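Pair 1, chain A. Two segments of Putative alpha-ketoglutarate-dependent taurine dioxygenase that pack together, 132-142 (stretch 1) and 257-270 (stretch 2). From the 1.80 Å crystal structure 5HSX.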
# COMPACT_ATOMS: atom_id res chain seq x y z
N PRO A 132 6.81 12.38 22.26
CA PRO A 132 5.71 12.14 21.32
C PRO A 132 4.65 11.26 21.94
O PRO A 132 4.95 10.42 22.81
CB PRO A 132 6.41 11.45 20.14
CG PRO A 132 7.87 11.84 20.27
CD PRO A 132 8.10 11.87 21.75
N PRO A 133 3.39 11.40 21.52
CA PRO A 133 2.33 10.54 22.08
C PRO A 133 2.61 9.08 21.74
O PRO A 133 3.06 8.76 20.65
CB PRO A 133 1.06 11.05 21.39
CG PRO A 133 1.55 11.70 20.13
CD PRO A 133 2.86 12.34 20.51
N TRP A 134 2.35 8.20 22.71
CA TRP A 134 2.67 6.80 22.44
C TRP A 134 1.62 6.11 21.59
O TRP A 134 1.93 5.09 20.95
CB TRP A 134 2.90 6.04 23.75
CG TRP A 134 1.68 5.61 24.51
CD1 TRP A 134 1.06 6.27 25.55
CD2 TRP A 134 0.97 4.38 24.35
NE1 TRP A 134 0.00 5.52 26.03
CE2 TRP A 134 -0.08 4.36 25.30
CE3 TRP A 134 1.12 3.28 23.48
CZ2 TRP A 134 -0.97 3.29 25.40
CZ3 TRP A 134 0.22 2.22 23.59
CH2 TRP A 134 -0.81 2.24 24.54
N ALA A 135 0.39 6.63 21.53
CA ALA A 135 -0.66 5.97 20.77
C ALA A 135 -1.70 6.99 20.36
O ALA A 135 -1.84 8.05 20.97
CB ALA A 135 -1.34 4.85 21.58
N SER A 136 -2.46 6.64 19.33
CA SER A 136 -3.62 7.43 18.94
C SER A 136 -4.79 6.50 18.67
O SER A 136 -4.60 5.34 18.27
CB SER A 136 -3.33 8.29 17.70
OG SER A 136 -1.99 8.78 17.71
N ILE A 137 -6.00 7.02 18.87
CA ILE A 137 -7.23 6.29 18.63
C ILE A 137 -8.10 7.15 17.72
O ILE A 137 -8.58 8.21 18.15
CB ILE A 137 -7.97 5.94 19.93
CG1 ILE A 137 -7.08 5.05 20.80
CG2 ILE A 137 -9.32 5.28 19.62
CD1 ILE A 137 -7.50 4.98 22.22
N LEU A 138 -8.29 6.71 16.48
CA LEU A 138 -8.97 7.48 15.45
C LEU A 138 -10.26 6.77 15.08
O LEU A 138 -10.23 5.59 14.71
CB LEU A 138 -8.06 7.61 14.23
CG LEU A 138 -8.56 8.32 12.98
CD1 LEU A 138 -8.86 9.78 13.27
CD2 LEU A 138 -7.50 8.17 11.88
N ARG A 139 -11.40 7.47 15.17
CA ARG A 139 -12.69 6.88 14.83
C ARG A 139 -13.33 7.59 13.64
O ARG A 139 -13.24 8.81 13.51
CB ARG A 139 -13.64 6.88 16.05
CG ARG A 139 -14.44 8.17 16.30
CD ARG A 139 -15.28 8.04 17.58
NE ARG A 139 -16.46 8.90 17.55
CZ ARG A 139 -16.51 10.13 18.05
NH1 ARG A 139 -15.44 10.66 18.65
NH2 ARG A 139 -17.63 10.83 17.97
N GLY A 140 -13.97 6.81 12.77
CA GLY A 140 -14.60 7.34 11.58
C GLY A 140 -16.10 7.50 11.75
O GLY A 140 -16.81 6.53 12.04
N VAL A 141 -16.57 8.72 11.58
CA VAL A 141 -17.99 9.05 11.75
C VAL A 141 -18.70 9.18 10.41
O VAL A 141 -19.71 8.53 10.17
CB VAL A 141 -18.15 10.33 12.59
CG1 VAL A 141 -19.61 10.78 12.60
CG2 VAL A 141 -17.64 10.08 14.02
N THR A 142 -18.17 10.03 9.53
CA THR A 142 -18.68 10.19 8.17
C THR A 142 -17.59 9.70 7.23
O THR A 142 -16.52 10.31 7.15
CB THR A 142 -19.06 11.64 7.89
OG1 THR A 142 -19.98 12.08 8.89
CG2 THR A 142 -19.71 11.76 6.52
N LYS A 257 -9.23 0.15 4.81
CA LYS A 257 -10.33 0.86 4.18
C LYS A 257 -11.38 1.14 5.23
O LYS A 257 -11.94 0.21 5.82
CB LYS A 257 -10.92 0.07 3.01
CG LYS A 257 -12.09 0.81 2.36
CD LYS A 257 -12.52 0.14 1.07
CE LYS A 257 -13.56 0.98 0.33
NZ LYS A 257 -14.84 1.16 1.08
N TRP A 258 -11.63 2.42 5.48
CA TRP A 258 -12.54 2.85 6.54
C TRP A 258 -13.99 2.56 6.19
O TRP A 258 -14.40 2.53 5.03
CB TRP A 258 -12.38 4.35 6.80
CG TRP A 258 -11.07 4.67 7.41
CD1 TRP A 258 -9.89 4.90 6.76
CD2 TRP A 258 -10.78 4.79 8.81
NE1 TRP A 258 -8.89 5.15 7.67
CE2 TRP A 258 -9.42 5.09 8.93
CE3 TRP A 258 -11.56 4.67 9.97
CZ2 TRP A 258 -8.81 5.27 10.17
CZ3 TRP A 258 -10.95 4.85 11.19
CH2 TRP A 258 -9.58 5.15 11.29
N GLN A 259 -14.78 2.35 7.24
CA GLN A 259 -16.23 2.40 7.18
C GLN A 259 -16.70 3.25 8.35
O GLN A 259 -15.97 3.45 9.32
CB GLN A 259 -16.87 1.01 7.25
CG GLN A 259 -16.45 0.07 6.12
CD GLN A 259 -17.04 -1.32 6.29
OE1 GLN A 259 -18.22 -1.46 6.62
NE2 GLN A 259 -16.22 -2.34 6.09
N ALA A 260 -17.93 3.76 8.25
CA ALA A 260 -18.53 4.43 9.39
C ALA A 260 -18.51 3.49 10.59
O ALA A 260 -18.79 2.29 10.46
CB ALA A 260 -19.97 4.86 9.08
N GLY A 261 -18.13 4.02 11.75
CA GLY A 261 -18.02 3.21 12.94
C GLY A 261 -16.72 2.46 13.09
O GLY A 261 -16.58 1.69 14.05
N SER A 262 -15.76 2.64 12.18
CA SER A 262 -14.48 1.97 12.34
C SER A 262 -13.57 2.76 13.27
O SER A 262 -13.71 3.98 13.42
CB SER A 262 -13.80 1.77 10.99
OG SER A 262 -14.55 0.88 10.16
N VAL A 263 -12.66 2.04 13.93
CA VAL A 263 -11.71 2.62 14.87
C VAL A 263 -10.34 2.03 14.57
O VAL A 263 -10.21 0.82 14.37
CB VAL A 263 -12.11 2.35 16.34
CG1 VAL A 263 -11.09 2.99 17.30
CG2 VAL A 263 -13.52 2.86 16.62
N ALA A 264 -9.32 2.89 14.54
CA ALA A 264 -7.93 2.46 14.43
C ALA A 264 -7.18 2.91 15.67
O ALA A 264 -7.28 4.07 16.08
CB ALA A 264 -7.27 3.04 13.17
N PHE A 265 -6.42 1.99 16.27
CA PHE A 265 -5.71 2.20 17.53
C PHE A 265 -4.27 1.76 17.26
O PHE A 265 -4.03 0.57 17.06
CB PHE A 265 -6.37 1.37 18.64
CG PHE A 265 -5.82 1.56 20.04
CD1 PHE A 265 -4.84 2.50 20.35
CD2 PHE A 265 -6.33 0.78 21.07
CE1 PHE A 265 -4.38 2.65 21.66
CE2 PHE A 265 -5.87 0.92 22.38
CZ PHE A 265 -4.89 1.85 22.67
N TRP A 266 -3.33 2.70 17.20
CA TRP A 266 -1.98 2.33 16.80
C TRP A 266 -0.93 2.79 17.81
O TRP A 266 -1.12 3.77 18.54
CB TRP A 266 -1.60 2.85 15.41
CG TRP A 266 -1.50 4.34 15.23
CD1 TRP A 266 -0.38 5.11 15.34
CD2 TRP A 266 -2.55 5.22 14.82
NE1 TRP A 266 -0.67 6.42 15.05
CE2 TRP A 266 -2.00 6.52 14.73
CE3 TRP A 266 -3.91 5.05 14.54
CZ2 TRP A 266 -2.76 7.64 14.36
CZ3 TRP A 266 -4.66 6.17 14.17
CH2 TRP A 266 -4.08 7.44 14.09
N ASP A 267 0.17 2.05 17.83
CA ASP A 267 1.30 2.27 18.74
C ASP A 267 2.33 3.10 17.99
O ASP A 267 3.06 2.59 17.14
CB ASP A 267 1.88 0.93 19.19
CG ASP A 267 3.00 1.09 20.22
OD1 ASP A 267 3.49 2.22 20.41
OD2 ASP A 267 3.40 0.07 20.82
N ASN A 268 2.39 4.40 18.31
CA ASN A 268 3.32 5.33 17.68
C ASN A 268 4.78 5.04 18.01
O ASN A 268 5.67 5.62 17.38
CB ASN A 268 3.03 6.76 18.11
CG ASN A 268 1.83 7.33 17.44
OD1 ASN A 268 1.73 7.34 16.21
ND2 ASN A 268 0.88 7.82 18.24
N ARG A 269 5.06 4.21 19.01
CA ARG A 269 6.44 3.89 19.27
C ARG A 269 7.00 2.86 18.30
O ARG A 269 8.22 2.67 18.26
CB ARG A 269 6.58 3.39 20.71
CG ARG A 269 5.96 4.38 21.69
CD ARG A 269 5.72 3.76 23.04
NE ARG A 269 4.76 2.67 22.96
CZ ARG A 269 4.27 2.03 24.02
NH1 ARG A 269 4.64 2.39 25.25
NH2 ARG A 269 3.42 1.04 23.85
N ALA A 270 6.14 2.22 17.50
CA ALA A 270 6.55 1.15 16.60
C ALA A 270 6.03 1.32 15.18
O ALA A 270 6.18 0.39 14.38
CB ALA A 270 6.11 -0.21 17.15

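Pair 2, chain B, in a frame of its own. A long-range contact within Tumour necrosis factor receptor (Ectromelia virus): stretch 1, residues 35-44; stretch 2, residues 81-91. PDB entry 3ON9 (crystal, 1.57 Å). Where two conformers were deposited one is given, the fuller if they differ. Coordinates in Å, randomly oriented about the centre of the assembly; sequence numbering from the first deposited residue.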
# COMPACT_ATOMS: atom_id res chain seq x y z
N THR B 35 -10.41 -9.48 2.64
CA THR B 35 -11.66 -9.78 3.33
C THR B 35 -12.47 -10.56 2.30
O THR B 35 -11.96 -10.89 1.23
CB THR B 35 -12.42 -8.51 3.72
OG1 THR B 35 -12.79 -7.78 2.54
CG2 THR B 35 -11.55 -7.63 4.59
N SER B 36 -13.73 -10.85 2.61
CA SER B 36 -14.56 -11.56 1.65
C SER B 36 -15.07 -10.62 0.57
O SER B 36 -15.74 -11.07 -0.36
CB SER B 36 -15.75 -12.21 2.35
OG SER B 36 -16.52 -11.24 3.05
N GLU B 37 -14.78 -9.32 0.68
CA GLU B 37 -15.28 -8.36 -0.32
C GLU B 37 -14.19 -7.58 -1.06
O GLU B 37 -14.45 -6.99 -2.11
CB GLU B 37 -16.27 -7.37 0.32
CG GLU B 37 -15.60 -6.39 1.25
CD GLU B 37 -16.55 -5.40 1.90
OE1 GLU B 37 -17.75 -5.37 1.55
OE2 GLU B 37 -16.09 -4.66 2.78
N LEU B 38 -12.97 -7.58 -0.52
CA LEU B 38 -11.87 -6.81 -1.10
C LEU B 38 -10.56 -7.56 -0.95
O LEU B 38 -10.30 -8.13 0.11
CB LEU B 38 -11.73 -5.45 -0.39
CG LEU B 38 -12.67 -4.34 -0.85
CD1 LEU B 38 -12.87 -3.30 0.25
CD2 LEU B 38 -12.16 -3.70 -2.13
N THR B 39 -9.73 -7.56 -1.99
CA THR B 39 -8.39 -8.14 -1.87
C THR B 39 -7.38 -7.09 -2.32
O THR B 39 -7.55 -6.47 -3.37
CB THR B 39 -8.21 -9.40 -2.72
OG1 THR B 39 -9.19 -10.38 -2.34
CG2 THR B 39 -6.80 -10.00 -2.51
N ILE B 40 -6.35 -6.90 -1.52
CA ILE B 40 -5.25 -6.01 -1.88
C ILE B 40 -4.02 -6.88 -2.13
O ILE B 40 -3.59 -7.62 -1.24
CB ILE B 40 -4.95 -5.00 -0.78
CG1 ILE B 40 -6.21 -4.22 -0.40
CG2 ILE B 40 -3.83 -4.05 -1.24
CD1 ILE B 40 -6.07 -3.40 0.87
N THR B 41 -3.47 -6.78 -3.33
CA THR B 41 -2.32 -7.59 -3.76
C THR B 41 -1.13 -6.71 -4.09
O THR B 41 -1.21 -5.80 -4.93
CB THR B 41 -2.68 -8.47 -4.99
OG1 THR B 41 -3.80 -9.29 -4.67
CG2 THR B 41 -1.49 -9.34 -5.41
N LEU B 42 -0.03 -6.96 -3.40
CA LEU B 42 1.20 -6.21 -3.55
C LEU B 42 2.35 -7.06 -4.09
O LEU B 42 2.68 -8.09 -3.51
CB LEU B 42 1.62 -5.65 -2.19
CG LEU B 42 3.05 -5.12 -2.08
CD1 LEU B 42 3.24 -3.81 -2.85
CD2 LEU B 42 3.40 -4.94 -0.62
N THR B 43 2.98 -6.61 -5.16
CA THR B 43 4.27 -7.19 -5.56
C THR B 43 5.39 -6.15 -5.45
O THR B 43 5.15 -4.94 -5.35
CB THR B 43 4.26 -7.83 -6.96
OG1 THR B 43 4.04 -6.83 -7.96
CG2 THR B 43 3.17 -8.90 -7.06
N HIS B 44 6.62 -6.63 -5.46
CA HIS B 44 7.76 -5.80 -5.10
C HIS B 44 9.03 -6.34 -5.74
O HIS B 44 10.08 -6.41 -5.10
CB HIS B 44 7.90 -5.78 -3.58
CG HIS B 44 7.89 -7.15 -2.98
ND1 HIS B 44 6.74 -7.75 -2.49
CD2 HIS B 44 8.88 -8.06 -2.84
CE1 HIS B 44 7.04 -8.96 -2.05
NE2 HIS B 44 8.33 -9.17 -2.24
N CYS B 81 13.52 -1.16 -8.19
CA CYS B 81 12.37 -1.57 -7.39
C CYS B 81 11.06 -1.27 -8.12
O CYS B 81 10.85 -0.16 -8.60
CB CYS B 81 12.41 -0.85 -6.04
SG CYS B 81 10.98 -1.11 -4.96
N LYS B 82 10.20 -2.28 -8.23
CA LYS B 82 8.90 -2.13 -8.88
C LYS B 82 7.80 -2.53 -7.90
O LYS B 82 7.68 -3.70 -7.53
CB LYS B 82 8.85 -2.99 -10.16
CG LYS B 82 9.90 -2.62 -11.20
CD LYS B 82 10.07 -3.69 -12.29
CE LYS B 82 11.07 -4.76 -11.88
NZ LYS B 82 12.48 -4.27 -11.94
N ILE B 83 7.00 -1.55 -7.47
CA ILE B 83 5.88 -1.82 -6.57
C ILE B 83 4.59 -1.84 -7.37
O ILE B 83 4.23 -0.83 -8.00
CB ILE B 83 5.77 -0.74 -5.47
CG1 ILE B 83 6.99 -0.80 -4.54
CG2 ILE B 83 4.48 -0.91 -4.68
CD1 ILE B 83 7.04 -2.04 -3.64
N ASN B 84 3.90 -2.97 -7.39
CA ASN B 84 2.59 -3.06 -8.02
C ASN B 84 1.55 -3.36 -6.96
O ASN B 84 1.77 -4.18 -6.08
CB ASN B 84 2.53 -4.14 -9.10
CG ASN B 84 3.42 -3.84 -10.29
OD1 ASN B 84 3.66 -2.68 -10.64
ND2 ASN B 84 3.91 -4.90 -10.94
N LEU B 85 0.40 -2.70 -7.07
CA LEU B 85 -0.64 -2.86 -6.09
C LEU B 85 -1.97 -2.92 -6.82
O LEU B 85 -2.23 -2.10 -7.68
CB LEU B 85 -0.64 -1.63 -5.18
CG LEU B 85 -1.44 -1.70 -3.89
CD1 LEU B 85 -0.83 -2.75 -2.95
CD2 LEU B 85 -1.45 -0.32 -3.23
N GLU B 86 -2.79 -3.91 -6.48
CA GLU B 86 -4.11 -4.03 -7.06
C GLU B 86 -5.14 -4.16 -5.95
O GLU B 86 -4.96 -4.94 -5.02
CB GLU B 86 -4.18 -5.27 -7.97
CG GLU B 86 -5.58 -5.57 -8.50
CD GLU B 86 -5.75 -7.03 -8.92
OE1 GLU B 86 -5.66 -7.31 -10.14
OE2 GLU B 86 -5.94 -7.90 -8.03
N ILE B 87 -6.20 -3.36 -6.05
CA ILE B 87 -7.33 -3.47 -5.14
C ILE B 87 -8.49 -4.09 -5.92
O ILE B 87 -8.99 -3.51 -6.88
CB ILE B 87 -7.73 -2.09 -4.56
CG1 ILE B 87 -6.57 -1.48 -3.74
CG2 ILE B 87 -8.99 -2.21 -3.69
CD1 ILE B 87 -5.50 -0.76 -4.55
N LYS B 88 -8.90 -5.29 -5.50
CA LYS B 88 -9.91 -6.07 -6.23
C LYS B 88 -11.22 -6.17 -5.46
O LYS B 88 -11.27 -6.77 -4.38
CB LYS B 88 -9.36 -7.47 -6.55
CG LYS B 88 -10.41 -8.49 -7.02
CD LYS B 88 -11.06 -8.07 -8.33
CE LYS B 88 -11.71 -9.25 -9.05
NZ LYS B 88 -12.71 -9.97 -8.20
N CYS B 89 -12.27 -5.56 -6.02
CA CYS B 89 -13.62 -5.65 -5.47
C CYS B 89 -14.23 -6.99 -5.81
O CYS B 89 -13.97 -7.54 -6.87
CB CYS B 89 -14.54 -4.58 -6.07
SG CYS B 89 -14.11 -2.86 -5.64
N ASN B 90 -15.10 -7.48 -4.93
CA ASN B 90 -15.69 -8.80 -5.10
C ASN B 90 -16.23 -9.07 -6.49
O ASN B 90 -15.94 -10.12 -7.07
CB ASN B 90 -16.78 -9.05 -4.06
CG ASN B 90 -17.40 -10.41 -4.20
OD1 ASN B 90 -16.79 -11.43 -3.82
ND2 ASN B 90 -18.59 -10.46 -4.78
N SER B 91 -17.02 -8.17 -7.04
CA SER B 91 -17.60 -8.42 -8.36
C SER B 91 -17.07 -7.47 -9.43
O SER B 91 -17.74 -7.20 -10.42
CB SER B 91 -19.13 -8.37 -8.29
OG SER B 91 -19.64 -9.51 -7.61
O HOH W 1 -6.04 -8.04 -5.39
O HOH W 2 6.60 -5.90 -8.69

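Both pairs are two-stranded antiparallel ladders. The strand directions differ by 169° in pair 1 and 167° in pair 2, and the axes approach to 4.7 Å in each. The backbones of 14 central residues superpose with an RMSD of 0.4 Å.

The register is the same. Ser A136 with Trp A266 and Leu A138 with Ala A264 are hydrogen-bonded pairs, matched by Thr B39 with Lys B88 and Thr B41 with Glu B86. Leu A138 N donates to Ala A264 O at 2.9 Å, and Ala A264 N returns a bond to Leu A138 O at 2.9 Å. In pair 2, Thr B41 N to Glu B86 O and Glu B86 N to Thr B41 O are both 2.9 Å.

The face with Ile A137 and Ile B40 is apolar at its centre in both pairs. These two isoleucines coincide, with side-chain centres 0.3 Å apart and the same rotamer wells. Their neighbours differ. In pair 1, Phe A265 lays its ring against Ile A137: CG1 of Ile A137 sits over one face, 3.4 Å from Phe A265 CD1. Ala A135 meets the edge of that ring, its CB 3.8 Å from Phe A265 CE1. In pair 2, Ile B87 takes the place of the phenylalanine and Leu B38 that of the alanine. The larger leucine reaches across, with Leu B38 CD2 3.8 Å from Ile B87 CG2. Val A263 and Leu B85 also match. Ile A137 CG2 is 3.7 Å from Val A263 CG1, and Ile B40 CG2 is 3.7 Å from Leu B85 CD1. Arg A139 matches Leu B42, but its end leads away from the partner strand.

The other face shows the stronger contrast. Pair 1 uses an aromatic ring. Ser A136 CB packs over the face of Trp A266, 3.5 Å from its CZ2, while Leu A138 CB lies at the ring edge, 3.7 Å from Trp A266 CZ3. Pair 2 has Lys B88 at the tryptophan position, and threonines match Ser A136 and Leu A138. Here water 1 joins the strands: it lies 2.7 Å from Thr B41 OG1 and 2.6 Å from Glu B86 OE2. The direct separation of Thr B41 OG1 and Glu B86 OE2 is 4.2 Å, so the water fills a gap.

The ends diverge. Gly A140 matches Thr B43. Trp A258 lies beside this glycine, its CZ3 3.9 Å from Gly A140 N; a CB built there would be tight against Trp A258 CE3. In pair 2 the threonine side chain fits against Asn B84, with Thr B43 OG1 3.3 Å from Asn B84 CB. At the other end, Trp A134 matches Glu B37, and each carbonyl accepts a backbone bond. Asn A268 N reaches Trp A134 O at 2.8 Å, and Asn B90 N makes a weak bond to Glu B37 O at 2.9 Å. In pair 1 the side chain of Asn A268 also reaches diagonally across to Ser A136, with Asn A268 ND2 donating to Ser A136 OG at 3.1 Å. Asn B90, at the matching position, makes no side-chain hydrogen bond to the other stretch of pair 2.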